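Local coordinates for protein phosphoribosylformylglycinamidine synthase 2 (Thermus thermophilus, PDB 3VIU) that belongs to the AIR synthase related (PurM-like) proteins, carries two pairs of N- and C-terminal family domains, and binds adenosine-5'-diphosphate and a magnesium ion, at residues Pro391-Arg396 with Leu704-Glu710; Glu570-Leu574 with Val645-Glu651; Arg397-Ser401 with Ala714-Pro718; Ala409-Arg413 with Arg720-Asp724; Asp160-His164 with Pro402-Arg407. Numbering follows the deposited sequence.

Contact 1 (Pro391-Arg396 with Leu704-Glu710); sequences PQEVLR and LEWSLEE
Trp706 is the centrepiece, with about 100 Å² covered by the helical segment Pro391-Arg396. Helix 391-396 and strand 704-707 approach to 8.9 Å between the axes of these short segments and cross at -41°, with Gln392 CA 6.6 Å from Leu704 CA. In rotamer m (chi2 -95°) the indole reaches the helix and donates from Trp706 NE1 to Gln392 O (2.7 Å, 166°). The amide of Gln392 (80 Å² covered; chi1 and chi2 m) lies over one ring face. On the opposite face, Leu395 CD2 sits 3.5 Å from the centroid of the six-membered ring of Trp706, 10° off its normal, a CH-pi contact. Arg396 NH1 makes a salt bridge to Glu710 OE1 (2.9 Å; weak as a hydrogen bond, 123°). Glu710, chi1 p, also completes a capping box: Glu710 N to Ser707 OG 3.2 Å, Ser707 N to Glu710 OE2 2.9 Å. Helix 391-399 thus packs on outermost strand 702-707, beside Leu695 of strand 694-699, Leu711 of helix 708-723 and Leu653 of helix 650-653.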
# COMPACT_ATOMS: atom_id res chain seq x y z
N PRO A 391 -26.81 1.19 23.58
CA PRO A 391 -25.60 0.44 23.21
C PRO A 391 -25.89 -1.01 22.77
O PRO A 391 -25.10 -1.60 22.04
CB PRO A 391 -24.71 0.54 24.46
CG PRO A 391 -25.69 0.75 25.57
CD PRO A 391 -26.71 1.69 24.96
N GLN A 392 -27.01 -1.57 23.21
CA GLN A 392 -27.36 -2.93 22.82
C GLN A 392 -27.48 -2.95 21.31
O GLN A 392 -27.05 -3.90 20.65
CB GLN A 392 -28.71 -3.35 23.41
CG GLN A 392 -28.68 -3.89 24.83
CD GLN A 392 -27.92 -5.20 24.94
OE1 GLN A 392 -27.83 -5.97 23.98
NE2 GLN A 392 -27.38 -5.48 26.12
N GLU A 393 -28.06 -1.89 20.76
CA GLU A 393 -28.26 -1.81 19.32
C GLU A 393 -27.15 -1.11 18.55
O GLU A 393 -26.94 -1.40 17.37
CB GLU A 393 -29.62 -1.16 19.03
CG GLU A 393 -30.45 -1.97 18.06
CD GLU A 393 -30.63 -1.27 16.72
OE1 GLU A 393 -30.80 -1.97 15.70
OE2 GLU A 393 -30.60 -0.02 16.71
N VAL A 394 -26.43 -0.20 19.19
CA VAL A 394 -25.34 0.48 18.51
C VAL A 394 -24.24 -0.49 18.07
O VAL A 394 -23.71 -0.36 16.96
CB VAL A 394 -24.73 1.58 19.40
CG1 VAL A 394 -23.36 2.00 18.86
CG2 VAL A 394 -25.66 2.79 19.42
N LEU A 395 -23.90 -1.45 18.92
CA LEU A 395 -22.86 -2.41 18.56
C LEU A 395 -23.30 -3.24 17.36
O LEU A 395 -22.50 -3.51 16.46
CB LEU A 395 -22.54 -3.33 19.74
CG LEU A 395 -21.62 -4.52 19.44
CD1 LEU A 395 -20.28 -4.02 18.91
CD2 LEU A 395 -21.43 -5.35 20.70
N ARG A 396 -24.57 -3.66 17.35
CA ARG A 396 -25.09 -4.45 16.23
C ARG A 396 -25.12 -3.60 14.96
O ARG A 396 -24.83 -4.10 13.87
CB ARG A 396 -26.50 -4.97 16.53
CG ARG A 396 -26.58 -6.07 17.61
CD ARG A 396 -27.91 -6.83 17.55
NE ARG A 396 -29.04 -6.03 17.98
CZ ARG A 396 -29.48 -5.96 19.24
NH1 ARG A 396 -28.88 -6.66 20.19
NH2 ARG A 396 -30.51 -5.18 19.54
N LEU A 704 -24.73 -5.39 29.89
CA LEU A 704 -25.08 -5.35 28.48
C LEU A 704 -24.69 -6.74 28.00
O LEU A 704 -23.65 -7.26 28.40
CB LEU A 704 -24.25 -4.29 27.76
CG LEU A 704 -24.45 -2.83 28.16
CD1 LEU A 704 -23.45 -1.94 27.41
CD2 LEU A 704 -25.89 -2.41 27.86
N GLU A 705 -25.51 -7.35 27.15
CA GLU A 705 -25.23 -8.69 26.66
C GLU A 705 -25.68 -9.01 25.24
O GLU A 705 -26.75 -8.60 24.80
CB GLU A 705 -25.84 -9.71 27.62
CG GLU A 705 -25.67 -11.15 27.18
CD GLU A 705 -25.89 -12.13 28.31
OE1 GLU A 705 -25.07 -12.16 29.26
OE2 GLU A 705 -26.90 -12.87 28.26
N TRP A 706 -24.84 -9.76 24.53
CA TRP A 706 -25.12 -10.18 23.16
C TRP A 706 -24.68 -11.63 23.00
O TRP A 706 -23.68 -12.05 23.60
CB TRP A 706 -24.33 -9.35 22.16
CG TRP A 706 -24.62 -7.90 22.17
CD1 TRP A 706 -25.49 -7.23 21.36
CD2 TRP A 706 -23.96 -6.90 22.96
NE1 TRP A 706 -25.41 -5.88 21.58
CE2 TRP A 706 -24.48 -5.65 22.56
CE3 TRP A 706 -22.99 -6.95 23.96
CZ2 TRP A 706 -24.04 -4.45 23.12
CZ3 TRP A 706 -22.56 -5.76 24.52
CH2 TRP A 706 -23.09 -4.52 24.10
N SER A 707 -25.41 -12.40 22.20
CA SER A 707 -25.02 -13.78 21.96
C SER A 707 -23.97 -13.67 20.85
O SER A 707 -24.00 -12.72 20.06
CB SER A 707 -26.22 -14.60 21.49
OG SER A 707 -26.73 -14.09 20.27
N LEU A 708 -23.05 -14.62 20.77
CA LEU A 708 -22.04 -14.55 19.71
C LEU A 708 -22.73 -14.70 18.37
O LEU A 708 -22.25 -14.22 17.35
CB LEU A 708 -20.97 -15.63 19.90
CG LEU A 708 -20.18 -15.61 21.21
CD1 LEU A 708 -18.85 -16.32 20.99
CD2 LEU A 708 -19.91 -14.18 21.67
N GLU A 709 -23.87 -15.37 18.37
CA GLU A 709 -24.63 -15.58 17.14
C GLU A 709 -25.08 -14.27 16.50
O GLU A 709 -24.82 -14.03 15.32
CB GLU A 709 -25.86 -16.45 17.40
CG GLU A 709 -25.72 -17.89 16.93
CD GLU A 709 -27.03 -18.66 17.06
OE1 GLU A 709 -27.51 -18.83 18.21
OE2 GLU A 709 -27.59 -19.09 16.02
N GLU A 710 -25.75 -13.42 17.27
CA GLU A 710 -26.25 -12.15 16.74
C GLU A 710 -25.15 -11.19 16.33
O GLU A 710 -25.33 -10.41 15.39
CB GLU A 710 -27.19 -11.47 17.75
CG GLU A 710 -26.57 -11.04 19.07
CD GLU A 710 -27.60 -10.50 20.05
OE1 GLU A 710 -28.22 -9.45 19.76
OE2 GLU A 710 -27.80 -11.14 21.11

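Contact 2 (Glu570-Leu574 with Val645-Glu651); sequences ERGEL and VREEGLE
Val645, just past strand 641-644, begins the second segment with its CA 7.4 Å from that of Glu570; Val645 CG2 lies 3.4 Å from Glu570 OE1. At Arg646 (phi/psi -70/-20) the chain turns, and Arg646 N donates weakly to Glu570 OE1 (3.1 Å, 122°). Glu570 (chi1 m, chi2 t) has its stronger partner in Arg685, a salt bridge through OE2. Glu647 (chi1 m, chi2 t) points toward the loop Glu570-Leu574 and brings Glu647 OE2 3.3 Å from Arg571 NE; because the oxygen lies well out of the guanidinium plane, this salt bridge is one of charge alone. Both segments are connecting loops of the second AIR synthase related C-terminal domain, the first following strand 563-567, the second leading from a strand into helix 650-653, and Arg571 joins them as the centre of a three-residue salt-bridge network. Glu648, its CA-to-CB bond directed away, accepts from the next residue, Gly649 N to Glu648 OE1 2.7 Å. Gly649 is the N-cap; at phi/psi 108/150 a CB would collide with the preceding carbonyl oxygen. Leu650 then starts the helix, with its CB 4.3 Å from Leu574 CD2. Glu651 (chi1 m, chi2 t; 131 Å² covered) forms a salt bridge, Arg571 NH1 to Glu651 OE1 2.6 Å, and its CG lies 3.7 Å from Leu574 CD1. Gly572 N donates to Glu651 O at 2.9 Å and 156°, with the two CA atoms 5.1 Å apart.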
# COMPACT_ATOMS: atom_id res chain seq x y z
N GLU A 570 -10.09 3.11 28.64
CA GLU A 570 -11.39 2.79 28.07
C GLU A 570 -12.05 3.91 27.29
O GLU A 570 -12.80 3.65 26.35
CB GLU A 570 -12.35 2.33 29.17
CG GLU A 570 -11.76 1.36 30.16
CD GLU A 570 -12.77 0.88 31.19
OE1 GLU A 570 -13.63 1.69 31.60
OE2 GLU A 570 -12.70 -0.30 31.59
N ARG A 571 -11.78 5.14 27.69
CA ARG A 571 -12.37 6.30 27.04
C ARG A 571 -11.77 6.63 25.68
O ARG A 571 -10.57 6.81 25.55
CB ARG A 571 -12.24 7.54 27.92
CG ARG A 571 -13.51 7.93 28.64
CD ARG A 571 -13.46 9.38 29.07
NE ARG A 571 -14.65 9.80 29.80
CZ ARG A 571 -15.89 9.74 29.31
NH1 ARG A 571 -16.11 9.28 28.09
NH2 ARG A 571 -16.92 10.16 30.05
N GLY A 572 -12.64 6.70 24.68
CA GLY A 572 -12.22 7.07 23.34
C GLY A 572 -12.90 8.40 23.04
O GLY A 572 -13.68 8.89 23.86
N GLU A 573 -12.61 9.00 21.89
CA GLU A 573 -13.25 10.26 21.53
C GLU A 573 -14.26 10.00 20.40
O GLU A 573 -14.18 8.98 19.71
CB GLU A 573 -12.19 11.28 21.09
CG GLU A 573 -10.96 11.33 21.99
CD GLU A 573 -9.92 12.38 21.56
OE1 GLU A 573 -8.74 12.23 21.92
OE2 GLU A 573 -10.30 13.36 20.86
N LEU A 574 -15.19 10.93 20.22
CA LEU A 574 -16.22 10.75 19.20
C LEU A 574 -15.98 11.47 17.88
O LEU A 574 -16.62 11.16 16.87
CB LEU A 574 -17.58 11.20 19.76
CG LEU A 574 -17.95 10.54 21.09
CD1 LEU A 574 -19.16 11.22 21.70
CD2 LEU A 574 -18.21 9.06 20.86
N VAL A 645 -16.73 -2.65 32.20
CA VAL A 645 -16.24 -1.37 31.72
C VAL A 645 -16.74 -0.36 32.74
O VAL A 645 -17.94 -0.23 32.95
CB VAL A 645 -16.78 -1.05 30.31
CG1 VAL A 645 -18.28 -0.92 30.33
CG2 VAL A 645 -16.15 0.23 29.80
N ARG A 646 -15.80 0.33 33.39
CA ARG A 646 -16.14 1.29 34.43
C ARG A 646 -16.82 2.58 34.02
O ARG A 646 -17.44 3.25 34.84
CB ARG A 646 -14.90 1.62 35.24
CG ARG A 646 -14.47 0.45 36.08
CD ARG A 646 -13.31 0.78 36.96
NE ARG A 646 -12.93 -0.39 37.74
CZ ARG A 646 -11.79 -0.50 38.41
NH1 ARG A 646 -10.91 0.50 38.41
NH2 ARG A 646 -11.54 -1.62 39.08
N GLU A 647 -16.71 2.93 32.75
CA GLU A 647 -17.36 4.15 32.30
C GLU A 647 -18.44 3.80 31.31
O GLU A 647 -18.23 3.00 30.41
CB GLU A 647 -16.34 5.06 31.63
CG GLU A 647 -15.19 5.44 32.51
CD GLU A 647 -14.08 6.09 31.72
OE1 GLU A 647 -13.42 5.38 30.93
OE2 GLU A 647 -13.87 7.31 31.90
N GLU A 648 -19.62 4.37 31.51
CA GLU A 648 -20.70 4.14 30.57
C GLU A 648 -20.67 5.35 29.66
O GLU A 648 -19.92 6.30 29.90
CB GLU A 648 -22.04 4.03 31.30
CG GLU A 648 -22.74 2.69 31.08
CD GLU A 648 -23.48 2.62 29.75
OE1 GLU A 648 -22.90 3.02 28.72
OE2 GLU A 648 -24.65 2.15 29.74
N GLY A 649 -21.48 5.32 28.61
CA GLY A 649 -21.49 6.43 27.68
C GLY A 649 -20.82 5.97 26.40
O GLY A 649 -19.94 5.11 26.41
N LEU A 650 -21.25 6.55 25.29
CA LEU A 650 -20.71 6.20 23.99
C LEU A 650 -19.20 6.32 23.93
O LEU A 650 -18.53 5.46 23.36
CB LEU A 650 -21.36 7.06 22.91
CG LEU A 650 -22.88 7.02 22.87
CD1 LEU A 650 -23.39 7.92 21.77
CD2 LEU A 650 -23.35 5.60 22.65
N GLU A 651 -18.65 7.37 24.51
CA GLU A 651 -17.21 7.57 24.48
C GLU A 651 -16.43 6.35 24.97
O GLU A 651 -15.40 6.00 24.41
CB GLU A 651 -16.81 8.79 25.31
CG GLU A 651 -17.34 10.11 24.77
CD GLU A 651 -16.94 11.28 25.64
OE1 GLU A 651 -17.22 11.22 26.86
OE2 GLU A 651 -16.35 12.26 25.12

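Contact 3 (Arg397-Ser401 with Ala714-Pro718); sequences RLLAS and AWKAP
Leu399, chi1 m and chi2 t, points toward the helix Ala714-Pro718: Leu399 CD2 lies 3.8 Å from Trp715 CD1, and Leu399 CB 4.4 Å from Ala714 CB. The backbones come near, Leu399 CA to Trp715 CA being 4.7 Å, where helix 391-399 is ending, with Ala400 and Ala714 beside them. With no classical hydrogen bond between the segments, CH...O contacts mark the approach: Trp715 CA to Leu399 O 3.6 Å (170° at the hydrogen) and Ala400 CA to Ala714 O 3.4 Å (136°). The contact packs the C-terminal end of helix 391-399 against the middle of helix 708-723. On the first side, Ser401 N donates to Leu398 O (3.0 Å) as the chain leaves the helix. On the other, the helix is kinked where Pro718 N makes no bond to the preceding turn, and its ring, C-gamma exo, places Pro718 CG 3.0 Å from Ala400 O and 4.0 Å from Ala400 CB. Trp715, chi1 t, additionally stacks on Phe635.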
# COMPACT_ATOMS: atom_id res chain seq x y z
N ARG A 397 -25.45 -2.32 15.10
CA ARG A 397 -25.51 -1.44 13.94
C ARG A 397 -24.11 -1.15 13.37
O ARG A 397 -23.95 -1.00 12.16
CB ARG A 397 -26.23 -0.14 14.29
CG ARG A 397 -27.74 -0.32 14.49
CD ARG A 397 -28.38 0.89 15.15
NE ARG A 397 -28.38 2.10 14.31
CZ ARG A 397 -28.68 3.32 14.76
NH1 ARG A 397 -29.01 3.50 16.04
NH2 ARG A 397 -28.65 4.36 13.94
N LEU A 398 -23.11 -1.08 14.26
CA LEU A 398 -21.74 -0.83 13.83
C LEU A 398 -21.16 -2.04 13.11
O LEU A 398 -20.47 -1.91 12.10
CB LEU A 398 -20.85 -0.48 15.03
CG LEU A 398 -20.95 0.96 15.53
CD1 LEU A 398 -20.15 1.11 16.82
CD2 LEU A 398 -20.45 1.93 14.46
N LEU A 399 -21.44 -3.23 13.65
CA LEU A 399 -20.95 -4.46 13.07
C LEU A 399 -21.54 -4.61 11.67
O LEU A 399 -20.88 -5.11 10.77
CB LEU A 399 -21.33 -5.66 13.94
CG LEU A 399 -20.52 -5.88 15.22
CD1 LEU A 399 -21.21 -6.89 16.10
CD2 LEU A 399 -19.11 -6.36 14.88
N ALA A 400 -22.77 -4.15 11.50
CA ALA A 400 -23.46 -4.24 10.21
C ALA A 400 -23.06 -3.15 9.21
O ALA A 400 -23.50 -3.15 8.06
CB ALA A 400 -24.97 -4.20 10.42
N SER A 401 -22.22 -2.21 9.65
CA SER A 401 -21.76 -1.14 8.78
C SER A 401 -20.78 -1.69 7.76
O SER A 401 -19.83 -2.38 8.12
CB SER A 401 -21.05 -0.05 9.58
OG SER A 401 -20.25 0.76 8.72
N ALA A 714 -24.77 -10.26 12.24
CA ALA A 714 -24.81 -8.84 11.93
C ALA A 714 -23.53 -8.41 11.19
O ALA A 714 -23.58 -7.61 10.26
CB ALA A 714 -24.97 -8.03 13.21
N TRP A 715 -22.40 -8.96 11.61
CA TRP A 715 -21.09 -8.66 11.05
C TRP A 715 -20.81 -9.33 9.71
O TRP A 715 -20.12 -8.77 8.86
CB TRP A 715 -20.02 -9.09 12.05
CG TRP A 715 -18.59 -8.87 11.63
CD1 TRP A 715 -17.93 -7.68 11.56
CD2 TRP A 715 -17.63 -9.88 11.34
NE1 TRP A 715 -16.61 -7.89 11.26
CE2 TRP A 715 -16.39 -9.23 11.12
CE3 TRP A 715 -17.68 -11.28 11.25
CZ2 TRP A 715 -15.22 -9.93 10.81
CZ3 TRP A 715 -16.51 -11.98 10.94
CH2 TRP A 715 -15.30 -11.30 10.73
N LYS A 716 -21.34 -10.54 9.52
CA LYS A 716 -21.09 -11.32 8.31
C LYS A 716 -21.87 -10.94 7.05
O LYS A 716 -21.32 -11.01 5.95
CB LYS A 716 -21.33 -12.80 8.62
CG LYS A 716 -20.46 -13.76 7.81
CD LYS A 716 -20.81 -13.79 6.31
CE LYS A 716 -19.57 -13.66 5.41
NZ LYS A 716 -19.07 -12.25 5.31
N ALA A 717 -23.12 -10.52 7.20
CA ALA A 717 -23.98 -10.20 6.06
C ALA A 717 -23.72 -8.98 5.15
O ALA A 717 -23.75 -9.11 3.93
CB ALA A 717 -25.43 -10.15 6.53
N PRO A 718 -23.47 -7.79 5.73
CA PRO A 718 -23.21 -6.54 4.99
C PRO A 718 -22.45 -6.58 3.66
O PRO A 718 -23.04 -6.38 2.60
CB PRO A 718 -22.53 -5.66 6.02
CG PRO A 718 -23.24 -6.06 7.27
CD PRO A 718 -23.25 -7.57 7.17

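Contact 4 (Ala409-Arg413 with Arg720-Asp724); sequences AVYER and REVLD
Helix 409-411 and the last turn of helix 708-723 meet most closely where Ala409 CA lies 5.1 Å from Arg720 CA, a contact between two helix ends bounded by a four-residue salt-bridge network, whose link Arg720 NH1 to Asp724 OD2 is long (3.8 Å). Arg413 N donates to Val410 O (2.9 Å); on the other side Asp724 N donates to Arg720 O (2.7 Å), and Asp724 is the first residue to leave helical angles (phi/psi -113/51). Ala409 and Leu723 face each other: Ala409 O to Leu723 CD1 is 3.5 Å, and Val410 CG2 to Leu723 CD1 3.9 Å. Arg720, chi1 and chi2 t, lays one guanidinium face on Ala409 CB (NH1 at 3.5 Å) and turns its edge to Glu412, with Arg720 NH2 2.9 Å from Glu412 OE2. Arg413, chi1 and chi2 m, has Leu723 CD1 over one guanidinium face, while helix 132-152 touches its side chain through Val142 and Ala146. At the edge of that guanidinium, Arg413 NH2 donates to Asp724 OD1 at 2.8 Å and 156°.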
# COMPACT_ATOMS: atom_id res chain seq x y z
N ALA A 409 -16.27 -12.15 2.18
CA ALA A 409 -16.71 -12.41 0.81
C ALA A 409 -15.69 -11.94 -0.22
O ALA A 409 -15.71 -12.38 -1.37
CB ALA A 409 -18.07 -11.75 0.56
N VAL A 410 -14.79 -11.05 0.19
CA VAL A 410 -13.77 -10.53 -0.71
C VAL A 410 -12.58 -11.50 -0.87
O VAL A 410 -12.31 -11.99 -1.97
CB VAL A 410 -13.26 -9.16 -0.23
CG1 VAL A 410 -11.99 -8.76 -0.98
CG2 VAL A 410 -14.35 -8.12 -0.42
N TYR A 411 -11.89 -11.77 0.24
CA TYR A 411 -10.73 -12.66 0.23
C TYR A 411 -11.06 -14.10 -0.15
O TYR A 411 -10.15 -14.90 -0.40
CB TYR A 411 -10.03 -12.60 1.59
CG TYR A 411 -9.53 -11.20 1.86
CD1 TYR A 411 -8.53 -10.64 1.06
CD2 TYR A 411 -10.14 -10.38 2.81
CE1 TYR A 411 -8.16 -9.30 1.18
CE2 TYR A 411 -9.79 -9.03 2.94
CZ TYR A 411 -8.80 -8.50 2.12
OH TYR A 411 -8.47 -7.16 2.20
N GLU A 412 -12.34 -14.43 -0.21
CA GLU A 412 -12.77 -15.77 -0.60
C GLU A 412 -12.60 -15.93 -2.11
O GLU A 412 -12.68 -17.04 -2.65
CB GLU A 412 -14.23 -16.00 -0.21
CG GLU A 412 -14.42 -16.77 1.10
CD GLU A 412 -15.86 -16.75 1.60
OE1 GLU A 412 -16.77 -16.96 0.77
OE2 GLU A 412 -16.07 -16.54 2.81
N ARG A 413 -12.36 -14.81 -2.79
CA ARG A 413 -12.17 -14.83 -4.24
C ARG A 413 -10.73 -15.22 -4.55
O ARG A 413 -10.43 -15.68 -5.65
CB ARG A 413 -12.42 -13.44 -4.84
CG ARG A 413 -13.83 -12.90 -4.70
CD ARG A 413 -14.82 -13.78 -5.43
NE ARG A 413 -16.15 -13.19 -5.44
CZ ARG A 413 -16.44 -12.02 -6.00
NH1 ARG A 413 -15.48 -11.32 -6.59
NH2 ARG A 413 -17.68 -11.55 -5.97
N ARG A 720 -21.10 -9.14 2.14
CA ARG A 720 -21.35 -10.33 1.34
C ARG A 720 -22.46 -10.09 0.34
O ARG A 720 -22.36 -10.50 -0.81
CB ARG A 720 -21.69 -11.53 2.23
CG ARG A 720 -21.99 -12.79 1.43
CD ARG A 720 -22.08 -14.02 2.32
NE ARG A 720 -20.79 -14.41 2.89
CZ ARG A 720 -19.72 -14.78 2.17
NH1 ARG A 720 -19.78 -14.81 0.84
NH2 ARG A 720 -18.60 -15.13 2.79
N GLU A 721 -23.54 -9.42 0.76
CA GLU A 721 -24.63 -9.16 -0.17
C GLU A 721 -24.22 -8.06 -1.14
O GLU A 721 -24.47 -8.18 -2.34
CB GLU A 721 -25.91 -8.77 0.58
CG GLU A 721 -25.70 -8.26 1.98
CD GLU A 721 -26.98 -8.31 2.82
OE1 GLU A 721 -26.92 -7.97 4.02
OE2 GLU A 721 -28.04 -8.68 2.27
N VAL A 722 -23.58 -7.01 -0.64
CA VAL A 722 -23.13 -5.92 -1.50
C VAL A 722 -22.29 -6.46 -2.65
O VAL A 722 -22.47 -6.07 -3.79
CB VAL A 722 -22.29 -4.89 -0.71
CG1 VAL A 722 -21.66 -3.88 -1.66
CG2 VAL A 722 -23.17 -4.17 0.28
N LEU A 723 -21.37 -7.37 -2.33
CA LEU A 723 -20.48 -7.95 -3.32
C LEU A 723 -21.16 -9.06 -4.12
O LEU A 723 -21.04 -9.12 -5.34
CB LEU A 723 -19.23 -8.52 -2.65
CG LEU A 723 -17.86 -8.30 -3.31
CD1 LEU A 723 -16.97 -9.50 -2.99
CD2 LEU A 723 -18.00 -8.14 -4.81
N ASP A 724 -21.88 -9.94 -3.43
CA ASP A 724 -22.56 -11.05 -4.10
C ASP A 724 -24.08 -10.92 -4.01
O ASP A 724 -24.77 -11.87 -3.62
CB ASP A 724 -22.11 -12.39 -3.50
CG ASP A 724 -20.60 -12.54 -3.47
OD1 ASP A 724 -19.95 -12.36 -4.52
OD2 ASP A 724 -20.05 -12.85 -2.39

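Contact 5 (Asp160-His164 with Pro402-Arg407); sequences DLYFH and PNLASR
Asp160 opens the extended segment (phi/psi -146/121) with its carboxylate turned to Arg125 in a salt bridge. Leu161, chi1 t and chi2 p, points toward the loop Pro402-Arg407; Leu161 N donates to water 1 (2.8 Å), which also accepts from Arg407 NH1 at 3.2 Å, so one water bridges strand and loop. Leu161 O is 2.9 Å from Arg407 NH1, but the angle is too poor for a hydrogen bond. The loop that receives this strand is curled round the same guanidinium: Arg407 NE and Arg407 NH2 donate to Ala405 O at 2.9 and 2.7 Å. Strand 156-163 is an outermost strand of the first PurM-like N-terminal sheet, parallel to its neighbour 116-126, and the loop joining helices 391-399 and 408-411 covers it. At Tyr162, chi1 t, the CA lies 5.4 Å from Asn403 CA, the nearest CA pair here, and the hydroxyl is hydrogen-bonded to Glu578. Asn403, chi1 m, has the most covered surface here, 95 Å², and points toward the strand at Tyr162 and Phe163. Phe163, chi1 m, turns its ring edge to Pro402 O (Phe163 CE1 to Pro402 O 3.8 Å), with Phe163 CD1 4.1 Å from Pro402 CB. His164 NE2 bonds onward to Glu587.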
# COMPACT_ATOMS: atom_id res chain seq x y z
N ASP A 160 -7.15 -3.09 2.77
CA ASP A 160 -8.00 -2.12 3.45
C ASP A 160 -9.09 -1.60 2.52
O ASP A 160 -8.80 -1.04 1.47
CB ASP A 160 -7.12 -0.97 3.94
CG ASP A 160 -7.89 0.07 4.71
OD1 ASP A 160 -8.66 -0.28 5.62
OD2 ASP A 160 -7.70 1.26 4.40
N LEU A 161 -10.35 -1.80 2.92
CA LEU A 161 -11.51 -1.37 2.14
C LEU A 161 -12.36 -0.40 2.94
O LEU A 161 -12.70 -0.66 4.09
CB LEU A 161 -12.36 -2.59 1.75
CG LEU A 161 -13.75 -2.30 1.18
CD1 LEU A 161 -13.66 -1.56 -0.16
CD2 LEU A 161 -14.50 -3.61 1.03
N TYR A 162 -12.71 0.73 2.32
CA TYR A 162 -13.53 1.73 2.99
C TYR A 162 -14.45 2.45 2.02
O TYR A 162 -14.05 2.79 0.90
CB TYR A 162 -12.65 2.74 3.73
CG TYR A 162 -13.41 3.46 4.81
CD1 TYR A 162 -14.16 4.60 4.53
CD2 TYR A 162 -13.48 2.93 6.10
CE1 TYR A 162 -14.97 5.19 5.51
CE2 TYR A 162 -14.28 3.50 7.08
CZ TYR A 162 -15.03 4.62 6.77
OH TYR A 162 -15.88 5.14 7.73
N PHE A 163 -15.69 2.68 2.44
CA PHE A 163 -16.65 3.37 1.59
C PHE A 163 -16.85 4.77 2.14
O PHE A 163 -17.05 4.95 3.35
CB PHE A 163 -17.98 2.61 1.56
CG PHE A 163 -17.88 1.21 1.02
CD1 PHE A 163 -17.54 0.15 1.85
CD2 PHE A 163 -18.12 0.95 -0.33
CE1 PHE A 163 -17.46 -1.15 1.35
CE2 PHE A 163 -18.04 -0.34 -0.84
CZ PHE A 163 -17.71 -1.40 0.00
N HIS A 164 -16.79 5.77 1.27
CA HIS A 164 -16.92 7.15 1.71
C HIS A 164 -17.38 8.12 0.62
O HIS A 164 -17.04 7.99 -0.56
CB HIS A 164 -15.57 7.60 2.31
CG HIS A 164 -15.61 8.92 3.02
ND1 HIS A 164 -15.65 10.13 2.36
CD2 HIS A 164 -15.59 9.22 4.34
CE1 HIS A 164 -15.63 11.11 3.24
NE2 HIS A 164 -15.60 10.59 4.45
N PRO A 402 -20.99 -1.39 6.47
CA PRO A 402 -20.11 -1.86 5.40
C PRO A 402 -18.62 -1.53 5.62
O PRO A 402 -17.75 -2.16 5.02
CB PRO A 402 -20.68 -1.17 4.16
CG PRO A 402 -22.15 -1.17 4.46
CD PRO A 402 -22.19 -0.73 5.91
N ASN A 403 -18.34 -0.56 6.46
CA ASN A 403 -16.96 -0.18 6.73
C ASN A 403 -16.35 -0.98 7.88
O ASN A 403 -15.14 -0.97 8.08
CB ASN A 403 -16.88 1.32 7.04
CG ASN A 403 -16.94 2.20 5.78
OD1 ASN A 403 -17.44 3.32 5.83
ND2 ASN A 403 -16.42 1.68 4.67
N LEU A 404 -17.19 -1.69 8.63
CA LEU A 404 -16.73 -2.47 9.78
C LEU A 404 -17.03 -3.97 9.69
O LEU A 404 -16.44 -4.76 10.42
CB LEU A 404 -17.36 -1.90 11.05
CG LEU A 404 -17.18 -0.38 11.18
CD1 LEU A 404 -18.04 0.16 12.33
CD2 LEU A 404 -15.71 -0.08 11.40
N ALA A 405 -17.94 -4.35 8.81
CA ALA A 405 -18.33 -5.74 8.62
C ALA A 405 -17.23 -6.61 8.00
O ALA A 405 -16.23 -6.12 7.48
CB ALA A 405 -19.59 -5.81 7.77
N SER A 406 -17.43 -7.92 8.05
CA SER A 406 -16.47 -8.88 7.51
C SER A 406 -16.16 -8.69 6.02
O SER A 406 -17.07 -8.50 5.21
CB SER A 406 -16.99 -10.30 7.74
OG SER A 406 -16.13 -11.26 7.17
N ARG A 407 -14.87 -8.73 5.65
CA ARG A 407 -14.46 -8.60 4.25
C ARG A 407 -14.33 -10.03 3.71
O ARG A 407 -13.75 -10.26 2.66
CB ARG A 407 -13.09 -7.92 4.09
CG ARG A 407 -12.65 -6.93 5.16
CD ARG A 407 -13.04 -5.49 4.87
NE ARG A 407 -14.34 -5.20 5.45
CZ ARG A 407 -14.88 -3.99 5.53
NH1 ARG A 407 -14.23 -2.93 5.06
NH2 ARG A 407 -16.07 -3.85 6.08
O HOH W 1 -11.01 -2.95 5.34

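From the N terminus, strand 156-163 opens contact 5. The chain supplies the first segments of contacts 1 and 3 on helix 391-399, closes contact 5 at 402-407 and at once opens contact 4 at 409-413. Contact 2 opens and closes next, between 570 and 651, within the spans of contacts 1, 3 and 4. These three close in the order they opened, at 704-710, 714-718 and 720-724, so they cross one another; contact 5 crosses 1 and 3 and is in series with 2 and 4. Contacts 1, 3 and 4 bind helices 391-399 and 408-411 to strand 702-707 and helix 708-723, contact 5 fastens their connecting loop to the first half's sheet, and contact 2 stays inside one domain.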